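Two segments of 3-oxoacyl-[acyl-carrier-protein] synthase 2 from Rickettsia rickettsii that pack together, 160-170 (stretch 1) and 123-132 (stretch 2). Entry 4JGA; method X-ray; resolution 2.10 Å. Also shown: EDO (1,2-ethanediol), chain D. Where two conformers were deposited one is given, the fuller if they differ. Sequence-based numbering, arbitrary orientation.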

# COMPACT_ATOMS: atom_id res chain seq x y z
N LEU A 160 1.71 -1.78 11.33
CA LEU A 160 0.94 -1.41 10.14
C LEU A 160 1.69 -0.44 9.25
O LEU A 160 2.15 0.61 9.70
CB LEU A 160 -0.38 -0.79 10.55
CG LEU A 160 -1.46 -1.68 11.13
CD1 LEU A 160 -2.64 -0.83 11.56
CD2 LEU A 160 -1.93 -2.66 10.08
N ILE A 161 1.78 -0.78 7.96
CA ILE A 161 2.47 0.11 6.99
C ILE A 161 1.96 1.54 7.04
O ILE A 161 2.73 2.51 6.97
CB ILE A 161 2.46 -0.49 5.56
CG1 ILE A 161 3.39 -1.70 5.54
CG2 ILE A 161 2.95 0.53 4.53
CD1 ILE A 161 3.41 -2.52 4.26
N ASN A 162 0.66 1.70 7.19
CA ASN A 162 0.07 3.02 7.09
C ASN A 162 0.24 3.88 8.33
O ASN A 162 -0.13 5.07 8.33
CB ASN A 162 -1.40 2.93 6.70
CG ASN A 162 -2.26 2.44 7.84
OD1 ASN A 162 -2.09 1.32 8.34
ND2 ASN A 162 -3.21 3.24 8.21
N LEU A 163 0.84 3.33 9.38
CA LEU A 163 1.07 4.14 10.57
C LEU A 163 2.27 5.08 10.42
O LEU A 163 2.49 5.96 11.28
CB LEU A 163 1.13 3.27 11.83
CG LEU A 163 -0.17 3.21 12.64
CD1 LEU A 163 -0.40 4.55 13.32
CD2 LEU A 163 -1.38 2.88 11.79
N LEU A 164 3.04 4.92 9.34
CA LEU A 164 4.06 5.92 9.03
C LEU A 164 3.37 7.20 8.58
O LEU A 164 3.58 8.26 9.20
CB LEU A 164 5.02 5.40 8.00
CG LEU A 164 5.97 6.44 7.38
CD1 LEU A 164 6.78 7.25 8.39
CD2 LEU A 164 6.90 5.69 6.47
N SER A 165 2.48 7.08 7.59
CA SER A 165 1.60 8.22 7.21
C SER A 165 0.80 8.72 8.44
O SER A 165 0.70 9.92 8.66
CB SER A 165 0.61 7.83 6.08
OG SER A 165 1.27 7.74 4.83
N GLY A 166 0.27 7.79 9.24
CA GLY A 166 -0.47 8.16 10.44
C GLY A 166 0.31 9.10 11.39
O GLY A 166 -0.20 10.14 11.79
N LEU A 167 1.53 8.70 11.76
CA LEU A 167 2.31 9.45 12.72
C LEU A 167 2.82 10.78 12.19
O LEU A 167 2.86 11.74 12.94
CB LEU A 167 3.47 8.62 13.28
CG LEU A 167 3.06 7.55 14.31
CD1 LEU A 167 4.32 6.85 14.82
CD2 LEU A 167 2.32 8.17 15.47
N VAL A 168 3.18 10.85 10.91
CA VAL A 168 3.62 12.10 10.31
C VAL A 168 2.41 13.01 10.26
O VAL A 168 2.52 14.18 10.56
CB VAL A 168 4.23 11.89 8.93
CG1 VAL A 168 4.61 13.21 8.26
CG2 VAL A 168 5.47 11.00 9.04
N SER A 169 1.24 12.46 9.93
CA SER A 169 0.01 13.25 9.90
C SER A 169 -0.26 13.87 11.27
O SER A 169 -0.59 15.04 11.40
CB SER A 169 -1.17 12.38 9.43
OG SER A 169 -2.44 12.97 9.72
N ILE A 170 -0.13 13.05 12.30
CA ILE A 170 -0.36 13.52 13.66
C ILE A 170 0.66 14.58 14.06
O ILE A 170 0.33 15.56 14.64
CB ILE A 170 -0.34 12.35 14.64
CG1 ILE A 170 -1.58 11.46 14.38
CG2 ILE A 170 -0.27 12.86 16.11
CD1 ILE A 170 -1.46 10.08 15.01
C1 EDO D . 2.50 -5.90 6.02
O1 EDO D . 1.92 -5.86 7.35
C2 EDO D . 3.75 -6.71 6.12
O2 EDO D . 4.26 -7.09 4.86
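Stretch 2 (123-132) GLILGSGIGG

Stretch 2 enters as a strand, Gly123 to Gly127, and continues as an irregular loop to Gly132, which takes the N-cap position just before a helix. Stretch 1 opens with a type I beta turn from Leu160 to Leu163 and runs on as a helix from Leu163. The strand lies across this helix roughly antiparallel. The angle between their N-to-C directions is 139°, and the axes come within 7.5 Å. As stretch 2 advances, it therefore passes from the helix back to the turn: Leu124 lies by Val168 and Ser169, Leu126 by Leu164 and Ser165, and the loop by Ile161.

Three residues cover most surface: Ile161, Leu126 and Leu124. The two leucines point toward the helix, while Ile125 between them points away, as expected for alternating residues of a strand.

Leu124 has chi1 m and chi2 p. Its CD2 is 3.6 Å from Val168 CG1 and also 3.6 Å from the carbonyl Ser165 O. Its CD1 lies 4.0 Å from Ser169 CB.

Leu126 is in the m, t rotamer. Its CB rests 3.9 Å from Leu164 CG, and its CD1 reaches 4.0 Å from Val168 CG2. Its backbone is also close to the helix: the CA atoms of Leu126 and Ser165 are 5.5 Å apart, and Leu126 N is 3.4 Å from Ser165 OG.

No clear direct hydrogen bond joins the stretches, but water 1 bridges them. It donates to Leu126 O and to Ile161 O, each at 2.7 Å from the water oxygen, and accepts from Ser165 N at 2.8 Å. One water thus ties the strand backbone to the start of the helix.

Ile161, m and t, points toward the loop. Its CG2 is 4.3 Å from Gly127 CA, and its CD1 is 3.8 Å from Ser128 O. Its CG1 packs 3.8 Å from Gly131 CA, where the backbones come close, with 5.3 Å between Ile161 CA and Gly131 CA. Gly131 has phi 77° and psi -131°. A CB there would fall 2.6 Å from Ile161 CG1, a clash, and would also be jammed against the preceding carbonyl oxygen. The backbone angles alone call for glycine. The loop is braced internally by a hydrogen bond from Gly131 N to Ser128 OG, 2.9 Å long.

The 1,2-ethanediol, probably from the crystallisation liquor, lies beside this end of the contact, with its C1 3.9 Å from Ile161 CD1.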

# COMPACT_ATOMS: atom_id res chain seq x y z
N GLY A 123 -1.59 16.20 2.11
CA GLY A 123 -1.77 14.78 2.21
C GLY A 123 -0.42 14.07 2.30
O GLY A 123 0.63 14.68 2.24
N LEU A 124 -0.50 12.75 2.41
CA LEU A 124 0.67 11.88 2.52
C LEU A 124 0.46 10.57 1.71
O LEU A 124 -0.63 9.98 1.72
CB LEU A 124 0.95 11.51 3.98
CG LEU A 124 0.93 12.63 5.04
CD1 LEU A 124 -0.48 12.83 5.56
CD2 LEU A 124 1.86 12.29 6.19
N ILE A 125 1.54 10.12 1.07
CA ILE A 125 1.65 8.78 0.51
C ILE A 125 3.03 8.26 0.87
O ILE A 125 4.04 8.53 0.19
CB ILE A 125 1.43 8.72 -1.01
CG1 ILE A 125 0.07 9.31 -1.39
CG2 ILE A 125 1.48 7.27 -1.48
CD1 ILE A 125 -0.27 9.17 -2.87
N LEU A 126 3.05 7.54 1.98
CA LEU A 126 4.26 7.02 2.56
C LEU A 126 4.11 5.49 2.66
O LEU A 126 3.09 4.97 3.12
CB LEU A 126 4.57 7.65 3.94
CG LEU A 126 4.86 9.13 3.95
CD1 LEU A 126 4.83 9.68 5.35
CD2 LEU A 126 6.21 9.38 3.31
N GLY A 127 5.11 4.78 2.14
CA GLY A 127 5.01 3.32 2.05
C GLY A 127 6.22 2.58 2.54
O GLY A 127 7.23 3.18 2.98
N SER A 128 6.09 1.26 2.48
CA SER A 128 7.15 0.30 2.74
C SER A 128 6.85 -0.95 1.90
O SER A 128 5.71 -1.20 1.55
CB SER A 128 7.18 -0.06 4.23
OG SER A 128 8.31 -0.87 4.53
N GLY A 129 7.87 -1.70 1.54
CA GLY A 129 7.65 -2.93 0.77
C GLY A 129 7.17 -4.07 1.65
O GLY A 129 6.23 -4.81 1.30
N ILE A 130 7.84 -4.21 2.79
CA ILE A 130 7.54 -5.26 3.76
C ILE A 130 7.01 -4.69 5.05
O ILE A 130 6.23 -5.33 5.71
CB ILE A 130 8.77 -6.13 4.07
CG1 ILE A 130 9.46 -6.47 2.77
CG2 ILE A 130 8.36 -7.42 4.79
CD1 ILE A 130 10.64 -7.42 2.94
N GLY A 131 7.40 -3.48 5.42
CA GLY A 131 6.83 -2.88 6.62
C GLY A 131 7.43 -3.44 7.92
O GLY A 131 8.66 -3.52 8.06
N GLY A 132 6.56 -3.82 8.86
CA GLY A 132 6.97 -4.06 10.24
C GLY A 132 7.43 -5.48 10.48
O GLY A 132 6.89 -6.20 11.36
O HOH W 1 2.56 4.92 5.76